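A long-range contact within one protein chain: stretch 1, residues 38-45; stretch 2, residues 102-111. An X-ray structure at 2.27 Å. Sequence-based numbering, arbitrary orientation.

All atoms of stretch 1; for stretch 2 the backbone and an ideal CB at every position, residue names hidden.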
# COMPACT_ATOMS: atom_id res chain seq x y z
N PRO D 38 -31.64 2.66 9.18
CA PRO D 38 -31.88 4.08 9.47
C PRO D 38 -32.28 4.32 10.91
O PRO D 38 -32.91 3.47 11.54
CB PRO D 38 -33.03 4.45 8.52
CG PRO D 38 -33.12 3.34 7.54
CD PRO D 38 -32.63 2.12 8.23
N HIS D 39 -31.92 5.48 11.44
CA HIS D 39 -32.26 5.83 12.82
C HIS D 39 -33.42 6.83 12.86
O HIS D 39 -33.99 7.06 13.91
CB HIS D 39 -31.02 6.39 13.54
CG HIS D 39 -30.24 7.37 12.72
ND1 HIS D 39 -30.76 8.58 12.31
CD2 HIS D 39 -28.97 7.33 12.24
CE1 HIS D 39 -29.85 9.23 11.60
NE2 HIS D 39 -28.76 8.49 11.54
N GLY D 40 -33.73 7.43 11.71
CA GLY D 40 -34.78 8.45 11.62
C GLY D 40 -34.56 9.76 12.38
O GLY D 40 -35.51 10.52 12.59
N ILE D 41 -33.33 10.01 12.81
CA ILE D 41 -32.97 11.31 13.41
C ILE D 41 -32.86 12.40 12.33
O ILE D 41 -32.10 12.25 11.38
CB ILE D 41 -31.66 11.24 14.28
CG1 ILE D 41 -31.71 10.11 15.31
CG2 ILE D 41 -31.39 12.58 15.00
CD1 ILE D 41 -32.91 10.16 16.28
N PRO D 42 -33.59 13.50 12.46
CA PRO D 42 -33.46 14.58 11.48
C PRO D 42 -32.18 15.41 11.62
O PRO D 42 -31.51 15.35 12.63
CB PRO D 42 -34.67 15.45 11.79
CG PRO D 42 -34.88 15.27 13.21
CD PRO D 42 -34.48 13.87 13.55
N ILE D 43 -31.86 16.18 10.60
CA ILE D 43 -31.05 17.37 10.76
C ILE D 43 -31.88 18.65 10.72
O ILE D 43 -33.06 18.62 10.45
CB ILE D 43 -29.90 17.43 9.75
CG1 ILE D 43 -30.39 17.73 8.35
CG2 ILE D 43 -29.08 16.18 9.79
CD1 ILE D 43 -29.51 18.64 7.58
N PHE D 44 -31.24 19.77 11.00
CA PHE D 44 -31.88 21.05 10.88
C PHE D 44 -31.19 21.90 9.83
O PHE D 44 -30.01 22.15 9.92
CB PHE D 44 -31.92 21.75 12.24
CG PHE D 44 -32.91 21.16 13.21
CD1 PHE D 44 -32.64 20.00 13.87
CD2 PHE D 44 -34.11 21.78 13.45
CE1 PHE D 44 -33.54 19.47 14.73
CE2 PHE D 44 -35.01 21.25 14.31
CZ PHE D 44 -34.73 20.09 14.96
N TYR D 45 -31.94 22.33 8.83
CA TYR D 45 -31.41 23.21 7.81
C TYR D 45 -31.96 24.62 7.99
O TYR D 45 -33.17 24.80 8.12
CB TYR D 45 -31.70 22.69 6.40
CG TYR D 45 -31.04 23.55 5.34
CD1 TYR D 45 -29.68 23.41 5.07
CD2 TYR D 45 -31.77 24.52 4.65
CE1 TYR D 45 -29.05 24.21 4.11
CE2 TYR D 45 -31.15 25.32 3.69
CZ TYR D 45 -29.79 25.16 3.43
OH TYR D 45 -29.17 25.95 2.48
N UNK D 102 -26.45 23.69 7.43
CA UNK D 102 -26.84 22.35 7.88
C UNK D 102 -26.36 22.13 9.30
O UNK D 102 -25.19 22.31 9.57
CB UNK D 102 -26.28 21.27 6.95
N UNK D 103 -27.25 21.71 10.19
CA UNK D 103 -26.88 21.40 11.56
C UNK D 103 -27.06 19.91 11.81
O UNK D 103 -28.18 19.40 11.87
CB UNK D 103 -27.71 22.22 12.55
N UNK D 104 -25.94 19.21 11.97
CA UNK D 104 -25.90 17.76 12.10
C UNK D 104 -25.91 17.28 13.53
O UNK D 104 -25.74 16.10 13.78
CB UNK D 104 -24.66 17.21 11.40
N UNK D 105 -26.12 18.20 14.46
CA UNK D 105 -25.96 17.92 15.89
C UNK D 105 -26.84 16.78 16.46
O UNK D 105 -26.35 15.94 17.23
CB UNK D 105 -26.26 19.20 16.67
N UNK D 106 -28.15 16.73 16.09
CA UNK D 106 -28.93 15.57 16.57
C UNK D 106 -28.33 14.21 16.15
O UNK D 106 -28.32 13.27 16.93
CB UNK D 106 -30.36 15.67 16.05
N UNK D 107 -27.82 14.11 14.92
CA UNK D 107 -27.22 12.85 14.49
C UNK D 107 -25.89 12.60 15.22
O UNK D 107 -25.64 11.48 15.67
CB UNK D 107 -27.00 12.86 12.98
N UNK D 108 -25.05 13.62 15.33
CA UNK D 108 -23.81 13.50 16.11
C UNK D 108 -24.07 12.99 17.52
O UNK D 108 -23.40 12.08 17.99
CB UNK D 108 -23.09 14.85 16.18
N UNK D 109 -25.03 13.61 18.20
CA UNK D 109 -25.39 13.21 19.56
C UNK D 109 -25.92 11.79 19.62
O UNK D 109 -25.55 11.05 20.53
CB UNK D 109 -26.43 14.17 20.13
N UNK D 110 -26.76 11.40 18.65
CA UNK D 110 -27.18 9.99 18.49
C UNK D 110 -25.97 9.06 18.43
O UNK D 110 -25.93 8.05 19.11
CB UNK D 110 -28.02 9.82 17.23
N UNK D 111 -24.99 9.42 17.61
CA UNK D 111 -23.76 8.63 17.46
C UNK D 111 -22.96 8.47 18.78
O UNK D 111 -22.37 7.41 19.02
CB UNK D 111 -22.87 9.29 16.40

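Stretch 2 meets stretch 1 first as a short antiparallel strand pairing and then as a helix laid against the loop that precedes strand 43-45. Position 102 has extended backbone angles and pairs with Tyr45 without hydrogen bonds, so its CB lies on the same face of the sheet as the Tyr45 side chain. The ideal CB is 4.2 Å from Ile43 CD1 and 4.4 Å from Tyr45 CD1, an apolar setting that would suit a small or medium side chain such as Ala, Val, Cys or Ser. The residue is Cys102; its SG approaches Tyr45 CD1 at 3.7 Å, near the plane of the ring and at its edge.

Position 103 is the hydrogen-bonded partner of Phe44. The backbone carries the pairing: Phe44 N donates to the carbonyl O of 103 at 3.2 Å, and N of 103 donates to Phe44 O at 2.8 Å. These bonds ask only that N carry a hydrogen, which excludes proline; CB shares a face with Phe44, and many other residues would fit, including polar ones able to reach the free amides of the helix that begins at 105. Asp103 is found, and Asp103 OD1 accepts a hydrogen bond from the backbone N of 105 at 3.1 Å.

At position 104 the chain leaves the extended form, with phi/psi of -94/8, and occupies the N-cap position. Ser, Thr, Asp or Asn would be usual here, yet CB points away from stretch 1 and Ile43 CG2 lies 4.8 Å from it, so an apolar chain that turns back could also be used. Phe104 does so: its CD1 reaches Ile43 CG2 at 4.0 Å.

Position 105 finds nothing of stretch 1 near its CB, which points sideways, and would accept most helix formers. Glu105 makes no contact with stretch 1.

Position 106 points toward stretch 1, with its ideal CB only 3.4 Å from Ile41 CG2 and 3.6 Å from Pro42 O. Such close quarters favour a compact apolar residue, Ala or Pro, and the first turn of a helix tolerates proline because its nitrogen need not donate. Pro106 packs its CB against Ile41 CG2 at 3.5 Å and its CG against Phe44 CE1 at 4.0 Å, at the edge of that ring.

Position 107 sets CB sideways; its ideal CB is 4.8 Å from His39 CE1, 4.8 Å from Ile41 CG2 and 5.1 Å from Ile43 CG2, leaving room for Leu, Ile or Met. Ile107 extends its CD1 to within 3.5 Å of Ile43 CG2, while its CG1 lies 3.9 Å from His39 CE1.

Positions 108 and 109 are out of reach and little constrained; they are Tyr108 and Gln109. Gln109 NE2 donates a very short 2.5 Å hydrogen bond to Glu105 OE2.

Position 110 faces stretch 1 again, one helical turn after 106, its CB 4.2 Å from Ile41 CG1 with His39 beyond. A long apolar or aromatic side chain would suit. His39 CB lies over one face of the Trp110 ring, 3.7 Å from Trp110 CE2, and the six-membered ring meets the imidazole obliquely, with planes at 46°.

At 111 CB points sideways with nothing of stretch 1 within 5.5 Å, so most helix-compatible residues would do; His111 makes no contact with stretch 1.

Stretch 2, residues 102-111: CDFEPIYQWH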
# COMPACT_ATOMS: atom_id res chain seq x y z
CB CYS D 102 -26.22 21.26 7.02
SG CYS D 102 -26.69 21.24 5.31
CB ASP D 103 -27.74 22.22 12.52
CG ASP D 103 -27.29 22.14 13.96
OD1 ASP D 103 -26.50 21.25 14.35
OD2 ASP D 103 -27.76 23.00 14.74
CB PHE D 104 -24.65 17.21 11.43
CG PHE D 104 -24.59 17.45 9.96
CD1 PHE D 104 -25.18 16.54 9.07
CD2 PHE D 104 -23.90 18.56 9.44
CE1 PHE D 104 -25.12 16.74 7.70
CE2 PHE D 104 -23.83 18.77 8.04
CZ PHE D 104 -24.45 17.86 7.18
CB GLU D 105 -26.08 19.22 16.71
CG GLU D 105 -25.52 19.15 18.13
CD GLU D 105 -24.02 18.72 18.20
OE1 GLU D 105 -23.27 18.77 17.19
OE2 GLU D 105 -23.59 18.34 19.30
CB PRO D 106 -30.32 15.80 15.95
CG PRO D 106 -30.39 17.27 15.66
CD PRO D 106 -28.98 17.66 15.29
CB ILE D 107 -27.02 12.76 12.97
CG1 ILE D 107 -28.39 12.77 12.26
CG2 ILE D 107 -26.13 11.54 12.65
CD1 ILE D 107 -28.30 12.85 10.73
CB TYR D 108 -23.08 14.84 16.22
CG TYR D 108 -21.76 14.70 16.94
CD1 TYR D 108 -21.53 15.36 18.15
CD2 TYR D 108 -20.74 13.90 16.42
CE1 TYR D 108 -20.31 15.24 18.80
CE2 TYR D 108 -19.53 13.76 17.07
CZ TYR D 108 -19.31 14.44 18.26
OH TYR D 108 -18.10 14.30 18.92
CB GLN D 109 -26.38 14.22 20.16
CG GLN D 109 -25.77 15.62 20.35
CD GLN D 109 -24.54 15.59 21.25
OE1 GLN D 109 -24.42 14.75 22.15
NE2 GLN D 109 -23.62 16.51 21.00
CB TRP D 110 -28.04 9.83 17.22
CG TRP D 110 -28.35 8.39 16.86
CD1 TRP D 110 -29.38 7.61 17.36
CD2 TRP D 110 -27.62 7.54 15.96
NE1 TRP D 110 -29.34 6.36 16.81
CE2 TRP D 110 -28.27 6.28 15.95
CE3 TRP D 110 -26.49 7.72 15.15
CZ2 TRP D 110 -27.83 5.20 15.16
CZ3 TRP D 110 -26.05 6.66 14.36
CH2 TRP D 110 -26.72 5.40 14.39
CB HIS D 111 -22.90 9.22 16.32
CG HIS D 111 -21.42 9.02 16.50
ND1 HIS D 111 -20.79 7.83 16.24
CD2 HIS D 111 -20.45 9.87 16.93
CE1 HIS D 111 -19.50 7.95 16.50
NE2 HIS D 111 -19.27 9.18 16.92
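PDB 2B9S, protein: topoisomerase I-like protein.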